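PDB 2VD3: ATP phosphoribosyltransferase from Methanobacterium thermoautotrophicum, which probably catalyses the magnesium-dependent condensation of ATP with 5-phosphoribose 1-diphosphate, the first step of histidine biosynthesis, and is inhibited by histidine. Local coordinates for residues 14-19 with 91-95; 43-47 with 199-203; 85-89 with 204-208; 215-221 with 255-261. All blocks are in the same frame, centred on the assembly; numbering follows the deposited sequence.

Contact 1. Residues 14-19 with 91-95; sequences RISEPA and YGRAS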
loop_
_atom_site.group_PDB
_atom_site.type_symbol
_atom_site.label_atom_id
_atom_site.label_comp_id
_atom_site.label_asym_id
_atom_site.label_seq_id
_atom_site.Cartn_x
_atom_site.Cartn_y
_atom_site.Cartn_z
ATOM N N ARG A 14 -3.416 7.747 -14.729
ATOM C CA ARG A 14 -3.120 7.141 -16.028
ATOM C C ARG A 14 -2.202 7.968 -16.920
ATOM O O ARG A 14 -1.418 7.411 -17.685
ATOM C CB ARG A 14 -4.421 6.775 -16.765
ATOM C CG ARG A 14 -5.312 7.954 -17.146
ATOM C CD ARG A 14 -6.734 7.498 -17.410
ATOM N NE ARG A 14 -6.881 6.892 -18.730
ATOM C CZ ARG A 14 -7.243 7.560 -19.823
ATOM N NH1 ARG A 14 -7.492 8.865 -19.750
ATOM N NH2 ARG A 14 -7.360 6.922 -20.985
ATOM N N ILE A 15 -2.306 9.292 -16.807
ATOM C CA ILE A 15 -1.531 10.218 -17.618
ATOM C C ILE A 15 -0.037 10.213 -17.249
ATOM O O ILE A 15 0.820 10.495 -18.099
ATOM C CB ILE A 15 -2.074 11.663 -17.478
ATOM C CG1 ILE A 15 -3.550 11.743 -17.880
ATOM C CG2 ILE A 15 -1.234 12.652 -18.288
ATOM C CD1 ILE A 15 -4.195 13.118 -17.567
ATOM N N SER A 16 0.269 9.883 -15.993
ATOM C CA SER A 16 1.600 10.124 -15.422
ATOM C C SER A 16 2.753 9.409 -16.132
ATOM O O SER A 16 3.596 10.065 -16.741
ATOM C CB SER A 16 1.611 9.820 -13.926
ATOM O OG SER A 16 2.790 10.326 -13.333
ATOM N N GLU A 17 2.774 8.076 -16.052
ATOM C CA GLU A 17 3.831 7.252 -16.650
ATOM C C GLU A 17 4.080 7.467 -18.157
ATOM O O GLU A 17 5.237 7.594 -18.566
ATOM C CB GLU A 17 3.607 5.759 -16.352
ATOM C CG GLU A 17 4.343 5.237 -15.124
ATOM C CD GLU A 17 3.943 3.810 -14.769
ATOM O OE1 GLU A 17 2.744 3.474 -14.916
ATOM O OE2 GLU A 17 4.819 3.024 -14.337
ATOM N N PRO A 18 3.015 7.496 -18.986
ATOM C CA PRO A 18 3.255 7.754 -20.412
ATOM C C PRO A 18 3.885 9.129 -20.702
ATOM O O PRO A 18 4.661 9.257 -21.657
ATOM C CB PRO A 18 1.856 7.658 -21.034
ATOM C CG PRO A 18 1.031 6.938 -20.047
ATOM C CD PRO A 18 1.585 7.269 -18.708
ATOM N N ALA A 19 3.541 10.133 -19.893
ATOM C CA ALA A 19 4.142 11.470 -19.975
ATOM C C ALA A 19 5.642 11.424 -19.654
ATOM O O ALA A 19 6.451 12.060 -20.325
ATOM C CB ALA A 19 3.425 12.439 -19.044
ATOM N N TYR A 91 -2.474 10.022 -26.552
ATOM C CA TYR A 91 -2.727 8.984 -25.559
ATOM C C TYR A 91 -3.749 9.488 -24.543
ATOM O O TYR A 91 -4.108 10.673 -24.539
ATOM C CB TYR A 91 -1.416 8.536 -24.886
ATOM C CG TYR A 91 -0.874 9.469 -23.812
ATOM C CD1 TYR A 91 -0.122 10.598 -24.145
ATOM C CD2 TYR A 91 -1.116 9.215 -22.462
ATOM C CE1 TYR A 91 0.385 11.449 -23.152
ATOM C CE2 TYR A 91 -0.627 10.052 -21.468
ATOM C CZ TYR A 91 0.124 11.166 -21.812
ATOM O OH TYR A 91 0.602 11.977 -20.810
ATOM N N GLY A 92 -4.225 8.586 -23.695
ATOM C CA GLY A 92 -5.162 8.953 -22.636
ATOM C C GLY A 92 -6.474 9.467 -23.179
ATOM O O GLY A 92 -7.051 10.402 -22.651
ATOM N N ARG A 93 -6.938 8.847 -24.251
ATOM C CA ARG A 93 -8.196 9.235 -24.868
ATOM C C ARG A 93 -9.390 8.606 -24.160
ATOM O O ARG A 93 -9.344 7.451 -23.726
ATOM C CB ARG A 93 -8.173 8.948 -26.363
ATOM C CG ARG A 93 -6.999 9.663 -27.014
ATOM C CD ARG A 93 -7.062 9.683 -28.508
ATOM N NE ARG A 93 -6.165 10.722 -29.004
ATOM C CZ ARG A 93 -5.877 10.923 -30.287
ATOM N NH1 ARG A 93 -6.405 10.149 -31.225
ATOM N NH2 ARG A 93 -5.058 11.903 -30.633
ATOM N N ALA A 94 -10.441 9.403 -24.008
ATOM C CA ALA A 94 -11.592 9.034 -23.205
ATOM C C ALA A 94 -12.727 9.961 -23.546
ATOM O O ALA A 94 -12.505 11.112 -23.920
ATOM C CB ALA A 94 -11.263 9.125 -21.724
ATOM N N SER A 95 -13.940 9.433 -23.450
ATOM C CA SER A 95 -15.142 10.197 -23.737
ATOM C C SER A 95 -15.886 10.496 -22.451
ATOM O O SER A 95 -16.155 9.591 -21.660
ATOM C CB SER A 95 -16.059 9.414 -24.684
ATOM O OG SER A 95 -15.442 9.205 -25.944
#
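Two long side chains reach across here in opposite directions, Tyr-91 from one segment and Arg-14 from the other. The tyrosine adopts the p rotamer about chi1, which lays its ring against Ile-15, Pro-18 and Ala-19 at the N-terminal part of helix 16-25. Tyr-91 OH donates to Ile-15 O at 3.1 Å, and the same carbonyl also receives Ala-19 N. Pro-18 presses one ring face in a CH-pi contact, its CB 3.9 Å from the centroid of the Tyr-91 ring, while Ala-19 CB comes to 3.4 Å from Tyr-91 OH. This is the point where the chain leaves the first lobe of the periplasmic-binding-protein-like catalytic fold and enters strand 94-101, beside the long strand 173-188. Arg-14 runs p, t, m along chi1 to chi3, bringing the edge of its guanidinium to the carbonyls of the crossing chain; NH1 donates weakly to Gly-92 O (3.3 Å) and NH2 weakly to Arg-93 O (3.4 Å). Gly-92 has a positive phi of 64°, and a CB there would sit against the Arg-14 NH1. Arg-14 also makes weak hydrogen bonds to backbone oxygens of Asp-32 and Thr-33 of a neighbouring subunit. Arg-93 points its CB away and salt-bridges Asp-88.

Contact 2. Residues 43-47 with 199-203; sequences QHPQI and IIEEL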
loop_
_atom_site.group_PDB
_atom_site.type_symbol
_atom_site.label_atom_id
_atom_site.label_comp_id
_atom_site.label_asym_id
_atom_site.label_seq_id
_atom_site.Cartn_x
_atom_site.Cartn_y
_atom_site.Cartn_z
ATOM N N GLN A 43 17.305 15.439 -18.632
ATOM C CA GLN A 43 18.541 15.279 -19.416
ATOM C C GLN A 43 18.966 16.572 -20.108
ATOM O O GLN A 43 20.124 16.715 -20.505
ATOM C CB GLN A 43 18.425 14.138 -20.436
ATOM C CG GLN A 43 18.212 12.750 -19.842
ATOM C CD GLN A 43 19.339 12.302 -18.941
ATOM O OE1 GLN A 43 20.519 12.482 -19.256
ATOM N NE2 GLN A 43 18.984 11.696 -17.811
ATOM N N HIS A 44 18.034 17.513 -20.235
ATOM C CA HIS A 44 18.321 18.836 -20.784
ATOM C C HIS A 44 18.546 19.840 -19.649
ATOM O O HIS A 44 17.699 19.986 -18.775
ATOM C CB HIS A 44 17.173 19.280 -21.683
ATOM C CG HIS A 44 17.502 20.441 -22.568
ATOM N ND1 HIS A 44 17.946 21.651 -22.081
ATOM C CD2 HIS A 44 17.415 20.584 -23.912
ATOM C CE1 HIS A 44 18.152 22.479 -23.091
ATOM N NE2 HIS A 44 17.829 21.859 -24.213
ATOM N N PRO A 45 19.704 20.522 -19.643
ATOM C CA PRO A 45 20.057 21.437 -18.543
ATOM C C PRO A 45 19.104 22.624 -18.336
ATOM O O PRO A 45 19.162 23.278 -17.296
ATOM C CB PRO A 45 21.457 21.935 -18.934
ATOM C CG PRO A 45 21.980 20.892 -19.855
ATOM C CD PRO A 45 20.784 20.447 -20.643
ATOM N N GLN A 46 18.242 22.896 -19.310
ATOM C CA GLN A 46 17.319 24.024 -19.218
ATOM C C GLN A 46 15.877 23.579 -18.940
ATOM O O GLN A 46 14.963 24.409 -18.887
ATOM C CB GLN A 46 17.347 24.851 -20.507
ATOM C CG GLN A 46 18.689 25.450 -20.913
ATOM C CD GLN A 46 18.594 26.126 -22.279
ATOM O OE1 GLN A 46 19.105 25.616 -23.279
ATOM N NE2 GLN A 46 17.896 27.251 -22.331
ATOM N N ILE A 47 15.661 22.278 -18.783
ATOM C CA ILE A 47 14.317 21.790 -18.544
ATOM C C ILE A 47 14.211 21.084 -17.203
ATOM O O ILE A 47 14.922 20.112 -16.947
ATOM C CB ILE A 47 13.808 20.865 -19.699
ATOM C CG1 ILE A 47 13.808 21.627 -21.033
ATOM C CG2 ILE A 47 12.405 20.325 -19.383
ATOM C CD1 ILE A 47 13.741 20.746 -22.253
ATOM N N ILE A 199 13.766 27.390 -26.526
ATOM C CA ILE A 199 13.727 26.169 -25.730
ATOM C C ILE A 199 12.362 25.477 -25.761
ATOM O O ILE A 199 12.285 24.246 -25.700
ATOM C CB ILE A 199 14.175 26.435 -24.260
ATOM C CG1 ILE A 199 14.319 25.130 -23.478
ATOM C CG2 ILE A 199 13.225 27.397 -23.544
ATOM C CD1 ILE A 199 15.348 24.188 -24.042
ATOM N N ILE A 200 11.287 26.257 -25.864
ATOM C CA ILE A 200 9.953 25.657 -25.870
ATOM C C ILE A 200 9.759 24.881 -27.161
ATOM O O ILE A 200 9.372 23.711 -27.129
ATOM C CB ILE A 200 8.815 26.689 -25.607
ATOM C CG1 ILE A 200 8.824 27.114 -24.133
ATOM C CG2 ILE A 200 7.453 26.115 -26.000
ATOM C CD1 ILE A 200 7.695 28.028 -23.724
ATOM N N GLU A 201 10.057 25.523 -28.291
ATOM C CA GLU A 201 9.982 24.851 -29.593
ATOM C C GLU A 201 10.969 23.684 -29.690
ATOM O O GLU A 201 10.728 22.728 -30.430
ATOM C CB GLU A 201 10.205 25.834 -30.744
ATOM C CG GLU A 201 9.058 26.840 -30.960
ATOM C CD GLU A 201 7.736 26.190 -31.366
ATOM O OE1 GLU A 201 6.680 26.661 -30.898
ATOM O OE2 GLU A 201 7.750 25.219 -32.151
ATOM N N GLU A 202 12.069 23.762 -28.944
ATOM C CA GLU A 202 13.028 22.668 -28.897
ATOM C C GLU A 202 12.397 21.415 -28.264
ATOM O O GLU A 202 12.475 20.320 -28.826
ATOM C CB GLU A 202 14.305 23.084 -28.163
ATOM C CG GLU A 202 15.375 22.003 -28.156
ATOM C CD GLU A 202 16.627 22.401 -27.407
ATOM O OE1 GLU A 202 16.889 23.619 -27.272
ATOM O OE2 GLU A 202 17.363 21.489 -26.964
ATOM N N LEU A 203 11.766 21.589 -27.106
ATOM C CA LEU A 203 11.039 20.509 -26.459
ATOM C C LEU A 203 9.851 20.058 -27.316
ATOM O O LEU A 203 9.579 18.852 -27.432
ATOM C CB LEU A 203 10.588 20.919 -25.045
ATOM C CG LEU A 203 9.841 19.881 -24.193
ATOM C CD1 LEU A 203 10.635 18.576 -24.011
ATOM C CD2 LEU A 203 9.482 20.460 -22.841
HETATM O O HOH W 1 19.306 25.495 -25.712
#
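A type I turn from His-44 to Ile-47, closed by Ile-47 N to His-44 O at 3.1 Å, forms the tip of the beta hairpin joining strands 39-42 and 47-52, and it rests against helix 197-212 in the first lobe of the catalytic fold. Ile-199 comes first along the helix. Ile-199 CD1 is the hub of the contact, 3.4 Å from His-44 NE2, 4.1 Å from Gln-46 OE1 and 4.2 Å from Ile-47 CD1. Ile-200 faces the other way, towards Leu-68 and Ile-5 of the sheet, and Glu-201 pairs with Arg-204 along the helix. One turn on from Ile-199, Glu-202 stretches out with chi1 and chi2 both t and accepts a hydrogen bond from the histidine, His-44 NE2 to Glu-202 OE2 at 2.8 Å. The ring is held at its other nitrogen too, since Gln-46 N donates to His-44 ND1 at 3.1 Å; with ND1 an acceptor, NE2 is the donor. A water donates to Gln-46 OE1 at 2.4 Å and weakly to Glu-202 OE1 at 3.4 Å, whereas Gln-46 NE2 is engaged by Pro-3 O. Phe-265 of a neighbouring subunit packs on Glu-202. Last comes Leu-203, buried near Val-28 and Leu-68, where its CD1 meets Ile-47 CD1 at 4.2 Å.

Contact 3. Residues 85-89 with 204-208; sequences ILEDL and RTGIR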
loop_
_atom_site.group_PDB
_atom_site.type_symbol
_atom_site.label_atom_id
_atom_site.label_comp_id
_atom_site.label_asym_id
_atom_site.label_seq_id
_atom_site.Cartn_x
_atom_site.Cartn_y
_atom_site.Cartn_z
ATOM N N ILE A 85 -2.805 25.571 -26.072
ATOM C CA ILE A 85 -2.602 24.149 -26.399
ATOM C C ILE A 85 -1.573 24.048 -27.524
ATOM O O ILE A 85 -1.789 24.584 -28.604
ATOM C CB ILE A 85 -3.930 23.422 -26.808
ATOM C CG1 ILE A 85 -4.926 23.396 -25.645
ATOM C CG2 ILE A 85 -3.651 21.989 -27.287
ATOM C CD1 ILE A 85 -6.342 22.981 -26.053
ATOM N N LEU A 86 -0.464 23.357 -27.263
ATOM C CA LEU A 86 0.631 23.222 -28.232
ATOM C C LEU A 86 0.550 21.987 -29.131
ATOM O O LEU A 86 0.794 22.084 -30.336
ATOM C CB LEU A 86 1.989 23.257 -27.521
ATOM C CG LEU A 86 2.407 24.592 -26.868
ATOM C CD1 LEU A 86 3.854 24.522 -26.412
ATOM C CD2 LEU A 86 2.184 25.786 -27.818
ATOM N N GLU A 87 0.226 20.834 -28.542
ATOM C CA GLU A 87 0.184 19.555 -29.256
ATOM C C GLU A 87 -0.830 18.630 -28.630
ATOM O O GLU A 87 -1.024 18.645 -27.414
ATOM C CB GLU A 87 1.537 18.829 -29.193
ATOM C CG GLU A 87 2.725 19.548 -29.797
ATOM C CD GLU A 87 2.578 19.786 -31.283
ATOM O OE1 GLU A 87 3.061 20.826 -31.753
ATOM O OE2 GLU A 87 1.994 18.938 -31.983
ATOM N N ASP A 88 -1.473 17.813 -29.455
ATOM C CA ASP A 88 -2.203 16.676 -28.932
ATOM C C ASP A 88 -1.202 15.539 -28.801
ATOM O O ASP A 88 -0.387 15.322 -29.700
ATOM C CB ASP A 88 -3.366 16.287 -29.833
ATOM C CG ASP A 88 -4.090 15.053 -29.331
ATOM O OD1 ASP A 88 -3.535 13.949 -29.481
ATOM O OD2 ASP A 88 -5.204 15.181 -28.778
ATOM N N LEU A 89 -1.258 14.818 -27.681
ATOM C CA LEU A 89 -0.237 13.808 -27.376
ATOM C C LEU A 89 -0.625 12.363 -27.689
ATOM O O LEU A 89 0.162 11.442 -27.461
ATOM C CB LEU A 89 0.256 13.962 -25.935
ATOM C CG LEU A 89 0.872 15.332 -25.653
ATOM C CD1 LEU A 89 1.181 15.501 -24.178
ATOM C CD2 LEU A 89 2.106 15.582 -26.513
ATOM N N ARG A 204 9.169 21.025 -27.929
ATOM C CA ARG A 204 8.027 20.741 -28.794
ATOM C C ARG A 204 8.426 19.893 -30.001
ATOM O O ARG A 204 7.715 18.958 -30.355
ATOM C CB ARG A 204 7.379 22.043 -29.252
ATOM C CG ARG A 204 5.984 21.916 -29.813
ATOM C CD ARG A 204 5.506 23.293 -30.230
ATOM N NE ARG A 204 4.176 23.287 -30.827
ATOM C CZ ARG A 204 3.555 24.377 -31.282
ATOM N NH1 ARG A 204 2.337 24.278 -31.804
ATOM N NH2 ARG A 204 4.146 25.568 -31.218
ATOM N N THR A 205 9.560 20.215 -30.631
ATOM C CA THR A 205 10.063 19.399 -31.739
ATOM C C THR A 205 10.375 17.976 -31.265
ATOM O O THR A 205 10.045 17.010 -31.946
ATOM C CB THR A 205 11.313 20.024 -32.417
ATOM O OG1 THR A 205 11.077 21.412 -32.688
ATOM C CG2 THR A 205 11.637 19.316 -33.732
ATOM N N GLY A 206 10.991 17.856 -30.087
ATOM C CA GLY A 206 11.373 16.557 -29.523
ATOM C C GLY A 206 10.158 15.687 -29.291
ATOM O O GLY A 206 10.096 14.545 -29.759
ATOM N N ILE A 207 9.186 16.246 -28.575
ATOM C CA ILE A 207 7.894 15.609 -28.314
ATOM C C ILE A 207 7.094 15.344 -29.601
ATOM O O ILE A 207 6.596 14.227 -29.812
ATOM C CB ILE A 207 7.067 16.443 -27.293
ATOM C CG1 ILE A 207 7.516 16.115 -25.863
ATOM C CG2 ILE A 207 5.563 16.220 -27.475
ATOM C CD1 ILE A 207 7.022 17.073 -24.803
ATOM N N ARG A 208 6.984 16.355 -30.463
ATOM C CA ARG A 208 6.237 16.201 -31.718
ATOM C C ARG A 208 6.824 15.053 -32.530
ATOM O O ARG A 208 6.081 14.240 -33.074
ATOM C CB ARG A 208 6.192 17.513 -32.515
ATOM C CG ARG A 208 5.180 17.566 -33.681
ATOM C CD ARG A 208 3.900 16.757 -33.390
ATOM N NE ARG A 208 2.797 17.043 -34.312
ATOM C CZ ARG A 208 1.895 16.144 -34.714
ATOM N NH1 ARG A 208 0.928 16.499 -35.543
ATOM N NH2 ARG A 208 1.964 14.886 -34.299
#
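This is a strand-on-helix contact with a charged flank, where strand 84-88 at one side of the main sheet meets the middle of helix 197-212. The short axes run nearly parallel, 22° apart, and approach to 9.8 Å. A classic beta bulge, with Leu-86 and Glu-87 both opposite Leu-186, turns both of these side chains toward the helix. Glu-87 then bridges two arginines one turn apart. Glu-87 OE1 takes a hydrogen-bonded salt bridge from Arg-204 NE at 2.9 Å, and Glu-87 OE2 lies 3.1 Å from Arg-208 NE, out of the guanidinium plane, so only charge acts there. Arg-204 NH1 adds a weak hydrogen bond to Leu-86 O at 3.1 Å, and Leu-86 CD2 lies over its guanidinium face. Glu-201 and Asp-212 pair with Arg-204 and Arg-208 in turn. Deeper in, Leu-89 CD2 packs on Ile-207 CG2 at 3.6 Å, next to Leu-22 of helix 16-25. Such a helix laid over a beta sheet is the layered alpha/beta build of a periplasmic-binding-protein-like lobe.

Contact 4. Residues 215-221 with 255-261; sequences GKRLVML and VHAVVDE. With HIS (histidine), chain C; HIS (histidine), chain B.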
loop_
_atom_site.group_PDB
_atom_site.type_symbol
_atom_site.label_atom_id
_atom_site.label_comp_id
_atom_site.label_asym_id
_atom_site.label_seq_id
_atom_site.Cartn_x
_atom_site.Cartn_y
_atom_site.Cartn_z
ATOM N N GLY A 215 3.358 4.037 -34.200
ATOM C CA GLY A 215 2.928 3.084 -35.212
ATOM C C GLY A 215 3.832 3.078 -36.430
ATOM O O GLY A 215 3.421 2.639 -37.507
ATOM N N LYS A 216 5.056 3.579 -36.279
ATOM C CA LYS A 216 6.013 3.559 -37.384
ATOM C C LYS A 216 7.252 2.783 -36.971
ATOM O O LYS A 216 7.906 3.125 -35.984
ATOM C CB LYS A 216 6.413 4.983 -37.806
ATOM C CG LYS A 216 5.261 5.944 -38.064
ATOM C CD LYS A 216 4.494 5.559 -39.308
ATOM C CE LYS A 216 3.627 6.694 -39.773
ATOM N NZ LYS A 216 2.444 6.166 -40.490
ATOM N N ARG A 217 7.580 1.743 -37.724
ATOM C CA ARG A 217 8.780 0.962 -37.441
ATOM C C ARG A 217 9.673 0.953 -38.674
ATOM O O ARG A 217 9.196 1.221 -39.784
ATOM C CB ARG A 217 8.422 -0.474 -37.038
ATOM C CG ARG A 217 7.535 -0.641 -35.810
ATOM C CD ARG A 217 8.185 -0.123 -34.528
ATOM N NE ARG A 217 7.629 -0.779 -33.343
ATOM C CZ ARG A 217 6.514 -0.410 -32.709
ATOM N NH1 ARG A 217 6.102 -1.097 -31.646
ATOM N NH2 ARG A 217 5.810 0.635 -33.127
ATOM N N LEU A 218 10.959 0.653 -38.478
ATOM C CA LEU A 218 11.903 0.483 -39.590
ATOM C C LEU A 218 12.070 -1.005 -39.920
ATOM O O LEU A 218 12.652 -1.766 -39.132
ATOM C CB LEU A 218 13.264 1.129 -39.272
ATOM C CG LEU A 218 14.406 0.994 -40.291
ATOM C CD1 LEU A 218 14.189 1.877 -41.492
ATOM C CD2 LEU A 218 15.756 1.309 -39.644
ATOM N N VAL A 219 11.567 -1.401 -41.089
ATOM C CA VAL A 219 11.573 -2.797 -41.512
ATOM C C VAL A 219 12.757 -3.101 -42.435
ATOM O O VAL A 219 12.960 -2.415 -43.431
ATOM C CB VAL A 219 10.223 -3.196 -42.164
ATOM C CG1 VAL A 219 10.266 -4.619 -42.730
ATOM C CG2 VAL A 219 9.107 -3.069 -41.145
ATOM N N MET A 220 13.530 -4.127 -42.075
ATOM C CA MET A 220 14.715 -4.548 -42.833
ATOM C C MET A 220 14.584 -6.004 -43.273
ATOM O O MET A 220 14.036 -6.832 -42.544
ATOM C CB MET A 220 15.987 -4.418 -41.987
ATOM C CG MET A 220 16.262 -3.045 -41.431
ATOM S SD MET A 220 17.438 -3.074 -40.066
ATOM C CE MET A 220 19.018 -3.052 -40.903
ATOM N N LEU A 221 15.108 -6.308 -44.461
ATOM C CA LEU A 221 15.047 -7.663 -45.020
ATOM C C LEU A 221 16.196 -7.951 -45.980
ATOM O O LEU A 221 16.756 -7.036 -46.588
ATOM C CB LEU A 221 13.706 -7.909 -45.726
ATOM C CG LEU A 221 13.251 -6.996 -46.874
ATOM C CD1 LEU A 221 13.968 -7.278 -48.202
ATOM C CD2 LEU A 221 11.764 -7.158 -47.064
ATOM N N VAL A 255 17.231 -4.515 -47.820
ATOM C CA VAL A 255 16.300 -3.435 -48.109
ATOM C C VAL A 255 15.669 -2.945 -46.814
ATOM O O VAL A 255 15.139 -3.751 -46.039
ATOM C CB VAL A 255 15.186 -3.891 -49.076
ATOM C CG1 VAL A 255 14.264 -2.731 -49.418
ATOM C CG2 VAL A 255 15.774 -4.478 -50.341
ATOM N N HIS A 256 15.755 -1.640 -46.557
ATOM C CA HIS A 256 15.134 -1.029 -45.377
ATOM C C HIS A 256 14.107 0.047 -45.767
ATOM O O HIS A 256 14.367 0.842 -46.670
ATOM C CB HIS A 256 16.192 -0.408 -44.444
ATOM C CG HIS A 256 17.490 -1.165 -44.376
ATOM N ND1 HIS A 256 18.712 -0.531 -44.298
ATOM C CD2 HIS A 256 17.758 -2.495 -44.371
ATOM C CE1 HIS A 256 19.674 -1.435 -44.246
ATOM N NE2 HIS A 256 19.122 -2.634 -44.292
ATOM N N ALA A 257 12.975 0.077 -45.067
ATOM C CA ALA A 257 11.948 1.091 -45.268
ATOM C C ALA A 257 11.171 1.305 -43.981
ATOM O O ALA A 257 10.960 0.371 -43.204
ATOM C CB ALA A 257 11.013 0.690 -46.390
ATOM N N VAL A 258 10.768 2.551 -43.755
ATOM C CA VAL A 258 9.864 2.887 -42.662
ATOM C C VAL A 258 8.472 2.400 -43.066
ATOM O O VAL A 258 8.007 2.676 -44.177
ATOM C CB VAL A 258 9.840 4.411 -42.400
ATOM C CG1 VAL A 258 8.995 4.735 -41.167
ATOM C CG2 VAL A 258 11.256 4.961 -42.247
ATOM N N VAL A 259 7.828 1.629 -42.191
ATOM C CA VAL A 259 6.488 1.123 -42.490
ATOM C C VAL A 259 5.533 1.343 -41.311
ATOM O O VAL A 259 5.938 1.277 -40.155
ATOM C CB VAL A 259 6.488 -0.370 -42.952
ATOM C CG1 VAL A 259 7.774 -0.727 -43.697
ATOM C CG2 VAL A 259 6.280 -1.313 -41.793
ATOM N N ASP A 260 4.268 1.613 -41.614
ATOM C CA ASP A 260 3.262 1.767 -40.578
ATOM C C ASP A 260 2.765 0.420 -40.060
ATOM O O ASP A 260 2.644 -0.527 -40.829
ATOM C CB ASP A 260 2.080 2.589 -41.085
ATOM C CG ASP A 260 1.149 2.994 -39.966
ATOM O OD1 ASP A 260 1.503 3.918 -39.205
ATOM O OD2 ASP A 260 0.080 2.372 -39.829
ATOM N N GLU A 261 2.457 0.360 -38.764
ATOM C CA GLU A 261 1.986 -0.867 -38.107
ATOM C C GLU A 261 0.716 -1.486 -38.700
ATOM O O GLU A 261 0.535 -2.698 -38.619
ATOM C CB GLU A 261 1.803 -0.642 -36.606
ATOM C CG GLU A 261 3.119 -0.489 -35.841
ATOM C CD GLU A 261 3.657 -1.803 -35.290
ATOM O OE1 GLU A 261 3.806 -1.897 -34.054
ATOM O OE2 GLU A 261 3.938 -2.732 -36.079
HETATM N N HIS C . 22.269 -8.550 -43.723
HETATM C CA HIS C . 22.324 -8.674 -42.228
HETATM C C HIS C . 22.033 -10.099 -41.777
HETATM O O HIS C . 22.247 -10.445 -40.616
HETATM C CB HIS C . 21.335 -7.709 -41.565
HETATM C CG HIS C . 19.926 -7.857 -42.053
HETATM N ND1 HIS C . 19.277 -6.868 -42.764
HETATM C CD2 HIS C . 19.043 -8.875 -41.933
HETATM C CE1 HIS C . 18.055 -7.275 -43.062
HETATM N NE2 HIS C . 17.889 -8.492 -42.572
HETATM O OXT HIS C . 21.571 -10.940 -42.560
HETATM N N HIS B . 14.827 5.189 -47.265
HETATM C CA HIS B . 13.835 4.596 -46.306
HETATM C C HIS B . 12.510 5.345 -46.343
HETATM O O HIS B . 11.511 4.880 -45.798
HETATM C CB HIS B . 14.390 4.598 -44.878
HETATM C CG HIS B . 14.838 5.947 -44.404
HETATM N ND1 HIS B . 16.158 6.239 -44.131
HETATM C CD2 HIS B . 14.142 7.081 -44.155
HETATM C CE1 HIS B . 16.256 7.498 -43.735
HETATM N NE2 HIS B . 15.045 8.030 -43.746
HETATM O OXT HIS B . 12.405 6.440 -46.914
#
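At the three hydrogen-bonded pairs of these two antiparallel strands, every backbone N and O facing across is satisfied. The bonds come in twos: Arg-217 N to Val-259 O (3.0 Å) and Val-259 N to Arg-217 O (2.8 Å), then Val-219 N to Ala-257 O (2.8 Å) and Ala-257 N to Val-219 O (3.0 Å), then Leu-221 N to Val-255 O (3.0 Å) and Val-255 N to Leu-221 O (2.8 Å). Glu-261 N closes the end on Gly-215 O at 2.8 Å. The alternate residues bond outward, Leu-218 and Met-220 to strand 279-283 and His-256 to Thr-242, while Val-258 N gives its hydrogen to O of a bound histidine (chain B) at 3.2 Å. Among side chains, Lys-216 NZ donates to Asp-260 OD1 at 2.8 Å in a salt bridge, and Asp-260 OD2 accepts from Lys-262 N. Arg-217 NH2 and Glu-261 OE1, 3.4 Å apart, attract by charge alone; their stronger partners are Glu-285 and Arg-286 of a neighbouring subunit. Met-220 CE sits 3.7 Å from the His-256 ring centroid, a CH-pi contact. With order 2-3-1-4, these are the central strands of a ferredoxin-like, GlnB-like regulatory domain, and His-256, Ala-257 and Val-258 line a histidine pocket completed by Asn-222 and Asp-278 of a neighbouring subunit.

Contacts 1, 2 and 3 interlock along the chain, their segments alternating, and contact 4 opens only after all three have closed. Contacts 2 and 3 lie on successive turns of helix 197-212, centres 13 Å apart, and touch where Ile-200 meets Leu-86. Contact 3 joins contact 1, 15 Å away between centres, through the Asp-88 and Arg-93 salt bridge, and both reach the large mixed sheet. Together they link hairpin, helix and interlobe crossing within the periplasmic-binding-protein-like part. The helix then leads into strand 216-224 of contact 4, whose centre is 23 to 29 Å from the others, so the histidine-binding domain stands apart, touching neighbouring subunits of the six-chain assembly as the other contacts' segments do.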